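Local coordinates for protein extracellular subtilisin-like serine proteinase (Vibrio sp. PA-44, PDB 1SH7) that probably cleaves peptide bonds as a calcium-binding, cold-adapted serine endopeptidase of the subtilisin-like peptidase S8 family, at residues D56-N68 with I91-G103. Numbering follows the deposited sequence.
Sequences DFVDNDADSSDCN and IVGVRVLSCSGSG. With CA (calcium ion), chain D.
The guanidinium of Arg95 has Val58 over one face, with CG2 4.2 Å above the plane and over its centre. Asp56 and Asp59 sit at its edge, in plane. Arg95 NH2 reaches both and donates to Asp56 OD1 at 3.0 Å. Arg95 NH2 also donates to Asp59 OD2, again at 3.0 Å. The carboxylate of Asp56 stands nearly upright to the guanidinium, with the planes 83° apart, and OD1 is met on its syn side. Asp59 is met from above its carboxylate plane, and a water links its OD2 to Arg95 NH1. CG of Arg95 is anti to the backbone N (chi1 179°) and the chain is extended as far as NE, alongside Asp56, which brings its end to the calcium-binding loop.

Asp56 OD1 also binds the calcium ion, at 2.2 Å. Asp61, through both carboxylate oxygens, the carbonyl O of Asp63 and three waters complete the site. Asp56 OD2 accepts from the backbone N of Asp59 in an Asx motif.

The ring of Phe57 has Arg95 O and Val94 CG1 at its edge, near its plane. The backbone N of Phe57 donates to Arg95 O at 2.8 Å, extending the parallel pairing of strands 51-56 and 90-95. These strands lie at one side of the central subtilase sheet.

Farther along, the Cys67–Cys99 disulfide joins the two loops. Asn68 ND2 donates to Cys99 O at 2.7 Å, from above the carbonyl plane. Its OD1 accepts from the backbone N of His70, a predicted charge-relay residue.

Arg95 probably offsets part of the negative charge gathered around the calcium ion. Its pull on Asp56 and Asp59 would favour their ionised forms. The calcium ion holds residues 56-63 together, Arg95's salt bridges tie them to the end of strand 90-95, and the disulfide ties Cys67 to the loop that follows.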
loop_
_atom_site.group_PDB
_atom_site.type_symbol
_atom_site.label_atom_id
_atom_site.label_comp_id
_atom_site.label_asym_id
_atom_site.label_seq_id
_atom_site.Cartn_x
_atom_site.Cartn_y
_atom_site.Cartn_z
ATOM N N ASP A 56 -5.266 14.766 -11.976
ATOM C CA ASP A 56 -5.844 13.702 -12.833
ATOM C C ASP A 56 -5.150 13.636 -14.213
ATOM O O ASP A 56 -5.448 14.432 -15.100
ATOM C CB ASP A 56 -7.356 13.973 -12.974
ATOM C CG ASP A 56 -8.075 12.988 -13.873
ATOM O OD1 ASP A 56 -9.349 13.049 -13.913
ATOM O OD2 ASP A 56 -7.486 12.132 -14.559
ATOM N N PHE A 57 -4.262 12.670 -14.398
ATOM C CA PHE A 57 -3.532 12.502 -15.652
ATOM C C PHE A 57 -4.260 11.691 -16.721
ATOM O O PHE A 57 -3.736 11.515 -17.811
ATOM C CB PHE A 57 -2.183 11.842 -15.400
ATOM C CG PHE A 57 -1.230 12.731 -14.684
ATOM C CD1 PHE A 57 -0.528 13.698 -15.383
ATOM C CD2 PHE A 57 -1.096 12.650 -13.311
ATOM C CE1 PHE A 57 0.345 14.540 -14.727
ATOM C CE2 PHE A 57 -0.245 13.498 -12.628
ATOM C CZ PHE A 57 0.477 14.449 -13.331
ATOM N N VAL A 58 -5.415 11.142 -16.370
ATOM C CA VAL A 58 -6.261 10.457 -17.323
ATOM C C VAL A 58 -6.980 11.535 -18.145
ATOM O O VAL A 58 -6.964 11.530 -19.365
ATOM C CB VAL A 58 -7.288 9.518 -16.590
ATOM C CG1 VAL A 58 -8.328 8.955 -17.542
ATOM C CG2 VAL A 58 -6.583 8.385 -15.867
ATOM N N ASP A 59 -7.596 12.495 -17.479
ATOM C CA ASP A 59 -8.360 13.525 -18.187
ATOM C C ASP A 59 -7.709 14.922 -18.208
ATOM O O ASP A 59 -8.306 15.890 -18.686
ATOM C CB ASP A 59 -9.766 13.594 -17.590
ATOM C CG ASP A 59 -10.584 12.376 -17.944
ATOM O OD1 ASP A 59 -10.410 11.869 -19.072
ATOM O OD2 ASP A 59 -11.384 11.838 -17.157
ATOM N N ASN A 60 -6.492 15.009 -17.680
ATOM C CA ASN A 60 -5.784 16.280 -17.518
ATOM C C ASN A 60 -6.656 17.359 -16.895
ATOM O O ASN A 60 -6.981 18.363 -17.510
ATOM C CB ASN A 60 -5.152 16.709 -18.842
ATOM C CG ASN A 60 -4.093 15.726 -19.299
ATOM O OD1 ASN A 60 -3.168 15.389 -18.537
ATOM N ND2 ASN A 60 -4.263 15.188 -20.504
ATOM N N ASP A 61 -7.008 17.132 -15.635
ATOM C CA ASP A 61 -7.821 18.064 -14.878
ATOM C C ASP A 61 -7.423 17.993 -13.386
ATOM O O ASP A 61 -6.545 17.196 -13.016
ATOM C CB ASP A 61 -9.319 17.852 -15.167
ATOM C CG ASP A 61 -9.896 16.583 -14.564
ATOM O OD1 ASP A 61 -9.749 16.346 -13.336
ATOM O OD2 ASP A 61 -10.560 15.775 -15.260
ATOM N N ALA A 62 -8.019 18.859 -12.582
ATOM C CA ALA A 62 -7.612 19.045 -11.175
ATOM C C ALA A 62 -8.401 18.210 -10.185
ATOM O O ALA A 62 -8.182 18.321 -8.974
ATOM C CB ALA A 62 -7.703 20.545 -10.780
ATOM N N ASP A 63 -9.324 17.390 -10.682
ATOM C CA ASP A 63 -10.264 16.660 -9.860
ATOM C C ASP A 63 -9.991 15.157 -10.027
ATOM O O ASP A 63 -10.302 14.563 -11.065
ATOM C CB ASP A 63 -11.709 17.031 -10.240
ATOM C CG ASP A 63 -12.736 16.358 -9.362
ATOM O OD1 ASP A 63 -13.925 16.782 -9.356
ATOM O OD2 ASP A 63 -12.430 15.403 -8.627
ATOM N N SER A 64 -9.356 14.578 -9.013
ATOM C CA SER A 64 -8.943 13.169 -9.034
ATOM C C SER A 64 -9.989 12.253 -8.445
ATOM O O SER A 64 -9.661 11.164 -7.910
ATOM C CB SER A 64 -7.593 12.979 -8.342
ATOM O OG SER A 64 -7.560 13.554 -7.054
ATOM N N SER A 65 -11.258 12.640 -8.586
ATOM C CA SER A 65 -12.386 11.762 -8.192
ATOM C C SER A 65 -12.277 10.395 -8.872
ATOM O O SER A 65 -11.735 10.291 -9.950
ATOM C CB SER A 65 -13.725 12.388 -8.551
ATOM O OG SER A 65 -14.013 13.506 -7.723
ATOM N N ASP A 66 -12.775 9.366 -8.192
ATOM C CA ASP A 66 -12.663 7.969 -8.568
ATOM C C ASP A 66 -13.996 7.539 -9.204
ATOM O O ASP A 66 -15.039 7.686 -8.573
ATOM C CB ASP A 66 -12.437 7.163 -7.294
ATOM C CG ASP A 66 -12.267 5.665 -7.538
ATOM O OD1 ASP A 66 -12.092 5.216 -8.710
ATOM O OD2 ASP A 66 -12.301 4.866 -6.572
ATOM N N CYS A 67 -13.946 6.986 -10.412
ATOM C CA CYS A 67 -15.136 6.442 -11.119
ATOM C C CYS A 67 -15.026 4.924 -11.421
ATOM O O CYS A 67 -15.733 4.391 -12.279
ATOM C CB CYS A 67 -15.410 7.230 -12.391
ATOM S SG CYS A 67 -14.002 7.370 -13.475
ATOM N N ASN A 68 -14.152 4.255 -10.667
ATOM C CA ASN A 68 -13.952 2.815 -10.672
ATOM C C ASN A 68 -14.209 2.111 -9.314
ATOM O O ASN A 68 -14.899 1.095 -9.283
ATOM C CB ASN A 68 -12.522 2.505 -11.121
ATOM C CG ASN A 68 -12.240 0.992 -11.175
ATOM O OD1 ASN A 68 -11.808 0.410 -10.197
ATOM N ND2 ASN A 68 -12.534 0.356 -12.314
ATOM N N ILE A 91 -4.489 12.082 2.714
ATOM C CA ILE A 91 -4.572 11.327 1.472
ATOM C C ILE A 91 -4.595 12.312 0.306
ATOM O O ILE A 91 -5.353 13.288 0.368
ATOM C CB ILE A 91 -5.870 10.466 1.456
ATOM C CG1 ILE A 91 -5.860 9.396 2.587
ATOM C CG2 ILE A 91 -6.089 9.872 0.086
ATOM C CD1 ILE A 91 -4.900 8.193 2.334
ATOM N N VAL A 92 -3.816 12.030 -0.745
ATOM C CA VAL A 92 -3.824 12.789 -1.979
ATOM C C VAL A 92 -4.061 11.852 -3.148
ATOM O O VAL A 92 -3.321 10.853 -3.307
ATOM C CB VAL A 92 -2.516 13.618 -2.155
ATOM C CG1 VAL A 92 -2.540 14.359 -3.485
ATOM C CG2 VAL A 92 -2.350 14.609 -1.007
ATOM N N GLY A 93 -5.080 12.161 -3.971
ATOM C CA GLY A 93 -5.420 11.365 -5.158
ATOM C C GLY A 93 -4.559 11.708 -6.358
ATOM O O GLY A 93 -4.444 12.871 -6.723
ATOM N N VAL A 94 -3.910 10.708 -6.950
ATOM C CA VAL A 94 -3.137 10.889 -8.193
ATOM C C VAL A 94 -3.712 9.935 -9.224
ATOM O O VAL A 94 -3.381 8.751 -9.277
ATOM C CB VAL A 94 -1.627 10.652 -7.977
ATOM C CG1 VAL A 94 -0.827 10.979 -9.229
ATOM C CG2 VAL A 94 -1.126 11.489 -6.804
ATOM N N ARG A 95 -4.668 10.427 -9.977
ATOM C CA ARG A 95 -5.422 9.580 -10.870
ATOM C C ARG A 95 -4.676 9.294 -12.187
ATOM O O ARG A 95 -4.502 10.187 -13.035
ATOM C CB ARG A 95 -6.798 10.180 -11.118
ATOM C CG ARG A 95 -7.676 9.359 -12.077
ATOM C CD ARG A 95 -9.085 9.887 -12.146
ATOM N NE ARG A 95 -9.928 8.985 -12.922
ATOM C CZ ARG A 95 -10.424 9.202 -14.131
ATOM N NH1 ARG A 95 -11.154 8.253 -14.691
ATOM N NH2 ARG A 95 -10.273 10.334 -14.775
ATOM N N VAL A 96 -4.252 8.042 -12.357
ATOM C CA VAL A 96 -3.569 7.623 -13.575
ATOM C C VAL A 96 -4.247 6.455 -14.297
ATOM O O VAL A 96 -3.751 6.037 -15.351
ATOM C CB VAL A 96 -2.087 7.238 -13.321
ATOM C CG1 VAL A 96 -1.295 8.450 -12.740
ATOM C CG2 VAL A 96 -1.975 6.009 -12.385
ATOM N N LEU A 97 -5.342 5.945 -13.714
ATOM C CA LEU A 97 -6.125 4.853 -14.290
ATOM C C LEU A 97 -7.585 5.292 -14.477
ATOM O O LEU A 97 -8.191 5.946 -13.579
ATOM C CB LEU A 97 -6.068 3.623 -13.382
ATOM C CG LEU A 97 -4.698 3.099 -12.941
ATOM C CD1 LEU A 97 -4.907 2.021 -11.907
ATOM C CD2 LEU A 97 -3.904 2.536 -14.125
ATOM N N SER A 98 -8.134 4.927 -15.642
ATOM C CA SER A 98 -9.496 5.285 -16.086
ATOM C C SER A 98 -10.620 4.686 -15.245
ATOM O O SER A 98 -10.355 3.916 -14.335
ATOM C CB SER A 98 -9.704 4.848 -17.542
ATOM O OG SER A 98 -9.880 3.446 -17.641
ATOM N N CYS A 99 -11.878 5.013 -15.560
ATOM C CA CYS A 99 -12.997 4.467 -14.795
ATOM C C CYS A 99 -13.028 2.926 -14.920
ATOM O O CYS A 99 -13.507 2.233 -14.018
ATOM C CB CYS A 99 -14.334 4.998 -15.271
ATOM S SG CYS A 99 -14.544 6.767 -15.331
ATOM N N SER A 100 -12.530 2.413 -16.035
ATOM C CA SER A 100 -12.413 0.970 -16.229
ATOM C C SER A 100 -11.183 0.347 -15.573
ATOM O O SER A 100 -11.050 -0.870 -15.562
ATOM C CB SER A 100 -12.373 0.635 -17.711
ATOM O OG SER A 100 -11.138 1.033 -18.254
ATOM N N GLY A 101 -10.275 1.157 -15.045
ATOM C CA GLY A 101 -9.092 0.642 -14.370
ATOM C C GLY A 101 -7.885 0.522 -15.290
ATOM O O GLY A 101 -6.836 0.061 -14.865
ATOM N N SER A 102 -8.025 0.960 -16.543
ATOM C CA SER A 102 -6.895 0.961 -17.480
ATOM C C SER A 102 -6.195 2.303 -17.550
ATOM O O SER A 102 -6.772 3.370 -17.356
ATOM C CB SER A 102 -7.301 0.507 -18.900
ATOM O OG SER A 102 -8.145 1.426 -19.582
ATOM N N GLY A 103 -4.915 2.225 -17.848
ATOM C CA GLY A 103 -4.119 3.412 -18.005
ATOM C C GLY A 103 -3.022 3.181 -18.996
ATOM O O GLY A 103 -2.908 2.114 -19.619
HETATM CA CA CA D . -11.106 14.191 -13.207
HETATM O O HOH W 1 -12.588 9.534 -16.956
HETATM O O HOH W 2 -12.301 13.109 -15.026
HETATM O O HOH W 3 -11.867 12.224 -12.110
HETATM O O HOH W 4 -12.225 -2.541 -12.720
HETATM O O HOH W 5 -13.119 15.390 -12.817
#